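PDB 2JEP: xyloglucanase from Paenibacillus pabuli, which hydrolyses xyloglucan, a polysaccharide of the plant cell wall, as an endo-acting glycoside hydrolase of family 5 built on a TIM barrel. Local coordinates for residues W46-Q51 with L373-S377; A80-K84 with I387-M391. All blocks are in the same frame, centred on the assembly; numbering follows the deposited sequence. Where two conformers were deposited one is given.

Contact 1 (W46-Q51 with L373-S377); sequences WNLGNQ and LFNRS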
# COMPACT_ATOMS: atom_id res chain seq x y z
N TRP A 46 -2.68 -1.71 -8.63
CA TRP A 46 -4.07 -1.66 -8.20
C TRP A 46 -4.19 -2.42 -6.89
O TRP A 46 -3.69 -3.53 -6.76
CB TRP A 46 -4.94 -2.24 -9.29
CG TRP A 46 -6.42 -2.27 -9.06
CD1 TRP A 46 -7.32 -1.33 -9.42
CD2 TRP A 46 -7.18 -3.34 -8.46
NE1 TRP A 46 -8.61 -1.75 -9.10
CE2 TRP A 46 -8.54 -2.99 -8.52
CE3 TRP A 46 -6.84 -4.59 -7.92
CZ2 TRP A 46 -9.55 -3.83 -8.05
CZ3 TRP A 46 -7.84 -5.42 -7.46
CH2 TRP A 46 -9.18 -5.03 -7.52
N ASN A 47 -4.86 -1.81 -5.90
CA ASN A 47 -5.11 -2.46 -4.62
C ASN A 47 -6.39 -3.26 -4.64
O ASN A 47 -7.45 -2.75 -5.03
CB ASN A 47 -5.31 -1.43 -3.51
CG ASN A 47 -4.03 -0.87 -2.95
OD1 ASN A 47 -3.47 -1.43 -1.99
ND2 ASN A 47 -3.59 0.27 -3.50
N LEU A 48 -6.29 -4.48 -4.14
CA LEU A 48 -7.43 -5.33 -3.89
C LEU A 48 -8.03 -4.94 -2.53
O LEU A 48 -7.94 -5.67 -1.54
CB LEU A 48 -6.97 -6.80 -3.95
CG LEU A 48 -8.02 -7.91 -3.75
CD1 LEU A 48 -9.08 -7.90 -4.85
CD2 LEU A 48 -7.32 -9.28 -3.68
N GLY A 49 -8.59 -3.74 -2.49
CA GLY A 49 -8.97 -3.15 -1.24
C GLY A 49 -10.27 -3.69 -0.68
O GLY A 49 -11.16 -4.14 -1.43
N ASN A 50 -10.43 -3.55 0.63
CA ASN A 50 -11.60 -3.99 1.36
C ASN A 50 -11.89 -5.48 1.09
O ASN A 50 -13.04 -5.90 0.89
CB ASN A 50 -12.82 -3.10 1.06
CG ASN A 50 -12.76 -1.77 1.77
OD1 ASN A 50 -11.69 -1.36 2.24
ND2 ASN A 50 -13.89 -1.07 1.80
N GLN A 51 -10.82 -6.28 1.15
CA GLN A 51 -10.94 -7.73 1.05
C GLN A 51 -10.21 -8.39 2.20
O GLN A 51 -10.78 -8.47 3.30
CB GLN A 51 -10.52 -8.24 -0.34
CG GLN A 51 -11.33 -7.60 -1.51
CD GLN A 51 -12.60 -8.31 -1.98
OE1 GLN A 51 -13.03 -8.05 -3.12
NE2 GLN A 51 -13.20 -9.18 -1.14
N LEU A 373 -13.12 1.10 -9.41
CA LEU A 373 -13.08 1.23 -10.85
C LEU A 373 -13.75 0.05 -11.57
O LEU A 373 -13.94 0.11 -12.79
CB LEU A 373 -11.65 1.34 -11.38
CG LEU A 373 -10.74 2.34 -10.66
CD1 LEU A 373 -9.32 2.29 -11.26
CD2 LEU A 373 -11.33 3.76 -10.66
N PHE A 374 -14.04 -1.00 -10.81
CA PHE A 374 -14.69 -2.23 -11.30
C PHE A 374 -15.84 -2.59 -10.38
O PHE A 374 -15.80 -2.29 -9.19
CB PHE A 374 -13.70 -3.40 -11.29
CG PHE A 374 -12.46 -3.14 -12.09
CD1 PHE A 374 -12.38 -3.48 -13.44
CD2 PHE A 374 -11.34 -2.60 -11.49
CE1 PHE A 374 -11.24 -3.25 -14.17
CE2 PHE A 374 -10.18 -2.35 -12.22
CZ PHE A 374 -10.13 -2.67 -13.56
N ASN A 375 -16.87 -3.22 -10.94
CA ASN A 375 -17.92 -3.83 -10.13
C ASN A 375 -17.52 -5.29 -9.95
O ASN A 375 -17.44 -6.07 -10.90
CB ASN A 375 -19.33 -3.67 -10.72
CG ASN A 375 -20.39 -4.30 -9.83
OD1 ASN A 375 -20.28 -5.47 -9.48
ND2 ASN A 375 -21.41 -3.54 -9.45
N ARG A 376 -17.21 -5.61 -8.69
CA ARG A 376 -16.72 -6.93 -8.36
C ARG A 376 -17.81 -7.99 -8.40
O ARG A 376 -17.53 -9.15 -8.50
CB ARG A 376 -16.03 -6.90 -7.01
CG ARG A 376 -14.83 -6.00 -7.01
CD ARG A 376 -13.99 -6.01 -5.75
NE ARG A 376 -12.99 -4.94 -5.80
CZ ARG A 376 -12.16 -4.65 -4.80
NH1 ARG A 376 -12.07 -5.43 -3.74
NH2 ARG A 376 -11.39 -3.59 -4.87
N SER A 377 -19.07 -7.59 -8.36
CA SER A 377 -20.16 -8.56 -8.56
C SER A 377 -20.23 -9.15 -9.94
O SER A 377 -20.71 -10.27 -10.05
CB SER A 377 -21.48 -7.89 -8.29
OG SER A 377 -21.51 -7.56 -6.95

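Contact 2 (A80-K84 with I387-M391); sequences AAGFK and INAIM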
# COMPACT_ATOMS: atom_id res chain seq x y z
N ALA A 80 -6.35 -7.11 -17.52
CA ALA A 80 -6.81 -6.73 -18.86
C ALA A 80 -6.91 -5.21 -19.01
O ALA A 80 -6.78 -4.68 -20.11
CB ALA A 80 -8.16 -7.43 -19.19
N ALA A 81 -7.16 -4.52 -17.90
CA ALA A 81 -7.23 -3.05 -17.90
C ALA A 81 -5.85 -2.40 -17.95
O ALA A 81 -5.80 -1.19 -18.13
CB ALA A 81 -8.00 -2.53 -16.68
N GLY A 82 -4.77 -3.17 -17.80
CA GLY A 82 -3.43 -2.69 -18.00
C GLY A 82 -2.56 -2.58 -16.76
O GLY A 82 -1.38 -2.27 -16.86
N PHE A 83 -3.14 -2.85 -15.60
CA PHE A 83 -2.36 -2.80 -14.36
C PHE A 83 -1.38 -3.98 -14.35
O PHE A 83 -1.75 -5.11 -14.72
CB PHE A 83 -3.30 -2.85 -13.16
CG PHE A 83 -4.20 -1.66 -13.04
CD1 PHE A 83 -3.75 -0.49 -12.43
CD2 PHE A 83 -5.48 -1.69 -13.51
CE1 PHE A 83 -4.57 0.60 -12.28
CE2 PHE A 83 -6.33 -0.58 -13.39
CZ PHE A 83 -5.86 0.57 -12.76
N LYS A 84 -0.16 -3.74 -13.87
CA LYS A 84 0.90 -4.74 -13.87
C LYS A 84 1.28 -5.23 -12.46
O LYS A 84 2.03 -6.19 -12.34
CB LYS A 84 2.13 -4.20 -14.59
CG LYS A 84 1.97 -4.19 -16.12
CD LYS A 84 3.21 -3.62 -16.78
CE LYS A 84 3.17 -3.90 -18.29
NZ LYS A 84 2.18 -3.02 -18.97
N ILE A 387 -9.64 4.76 -15.41
CA ILE A 387 -8.63 3.81 -15.84
C ILE A 387 -7.82 4.39 -16.98
O ILE A 387 -6.58 4.31 -17.00
CB ILE A 387 -9.28 2.46 -16.29
CG1 ILE A 387 -9.92 1.78 -15.08
CG2 ILE A 387 -8.26 1.54 -16.94
CD1 ILE A 387 -10.77 0.55 -15.41
N ASN A 388 -8.52 4.97 -17.95
CA ASN A 388 -7.80 5.54 -19.09
C ASN A 388 -6.84 6.65 -18.65
O ASN A 388 -5.75 6.81 -19.19
CB ASN A 388 -8.77 6.11 -20.14
CG ASN A 388 -9.51 5.05 -20.90
OD1 ASN A 388 -9.16 3.89 -20.88
ND2 ASN A 388 -10.56 5.47 -21.61
N ALA A 389 -7.28 7.47 -17.69
CA ALA A 389 -6.46 8.56 -17.16
C ALA A 389 -5.17 8.02 -16.52
O ALA A 389 -4.08 8.54 -16.75
CB ALA A 389 -7.28 9.37 -16.16
N ILE A 390 -5.28 6.94 -15.75
CA ILE A 390 -4.11 6.31 -15.16
C ILE A 390 -3.18 5.83 -16.27
O ILE A 390 -1.96 6.00 -16.22
CB ILE A 390 -4.52 5.14 -14.22
CG1 ILE A 390 -5.24 5.69 -12.98
CG2 ILE A 390 -3.31 4.27 -13.81
CD1 ILE A 390 -5.93 4.62 -12.12
N MET A 391 -3.73 5.12 -17.25
CA MET A 391 -2.89 4.58 -18.29
C MET A 391 -2.24 5.67 -19.15
O MET A 391 -1.09 5.54 -19.54
CB MET A 391 -3.64 3.54 -19.11
CG MET A 391 -4.14 2.37 -18.25
SD MET A 391 -2.81 1.43 -17.44
CE MET A 391 -3.72 0.67 -16.08

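Contact 1 (W46-Q51 with L373-S377)
This buried side-chain contact, with no backbone pairing across it, joins the first barrel strand of the TIM barrel, 45-48, and the turn after it to the segment 373-377 that follows the eighth strand. The main chains stand well apart: the CA atoms of Trp46 and Leu373 are 9.8 Å from each other. Arg376 spans the gap in an extended conformation, its NH1 donating to Gly49 O at 2.8 Å and to Gln51 OE1 at 2.9 Å, both near the guanidinium plane. Trp46 CH2 and Leu48 CD1 lie over one guanidinium face. Beside it, Phe374 turns an edge toward the Trp46 face in an offset edge-to-face pair, with five-membered ring and phenyl centroids 5.4 Å apart and planes at 81°. Trp46 NE1 hydrogen-bonds to Asp362 at the end of the eighth strand, which also forms a salt bridge with Arg376 NH2. The buried arginine thus has its charge balanced by Asp362, while two neutral oxygens satisfy its NH1.

Contact 2 (A80-K84 with I387-M391)
Met391 lays its terminal methyl over the face of Phe83: CE sits 3.6 Å from the ring centroid and only 3° off the ring normal, a CH-pi contact within a Met-aromatic pair. The sulfur stands farther back, with SD 5.4 Å from the same centroid. This is a helix-to-loop contact of the TIM barrel, in which the C-terminal helix 384-393 packs on the turn between helix 72-80 and strand 85-88, so that the end of the chain meets the first beta-alpha-beta unit. Gly82 ends the earlier helix in a Schellman motif with phi at 111°. An ideal CB there would be 3.1 Å from Met391 SD and would also be jammed against the carbonyl of Ala81, so glycine suits both the turn and the neighbouring helix. Ile387, Ile390 and Met391, on one side of the helix, supply the contacts. Ile390 reaches the edge of the Phe83 ring, CD1 to CZ at 4.1 Å, and also touches Ala344 and Thr348 of helix 336-353. No hydrogen bond crosses the interface; 252 Å², summed over both sides, is buried by van der Waals contact among apolar side chains and of the Met391 methyl with the turn backbone. One turn before Met391, Ile387 meets Ala81, with Ile387 CG2 4.1 Å from Ala81 CB and 3.9 Å from Ala81 O.

Overall arrangement
The contacts, centred 14 Å apart, cross along the chain: 46-51 and 80-84 belong to the first beta-alpha-beta unit, 373-377 and 387-391 to the C-terminal part closing against it. Phe374 connects them, its CZ lying 3.8 Å from both Ile387 CD1 and Ala81 CB. Trp46 CB lies 3.8 Å from Phe83 CD1, and Leu373 CD1 3.9 Å from Ile387 CG1. The aromatic pair of contact 1 runs on into apolar contact 2; the hydrogen bonds of Arg376 are confined to contact 1. Contact 1 reaches the C-terminal end of strand 45-48, probably the active-site end as in family 5 barrels, with about 9 Å between Gly49 and a bound calcium ion; contact 2 lies at the opposite, N-terminal end.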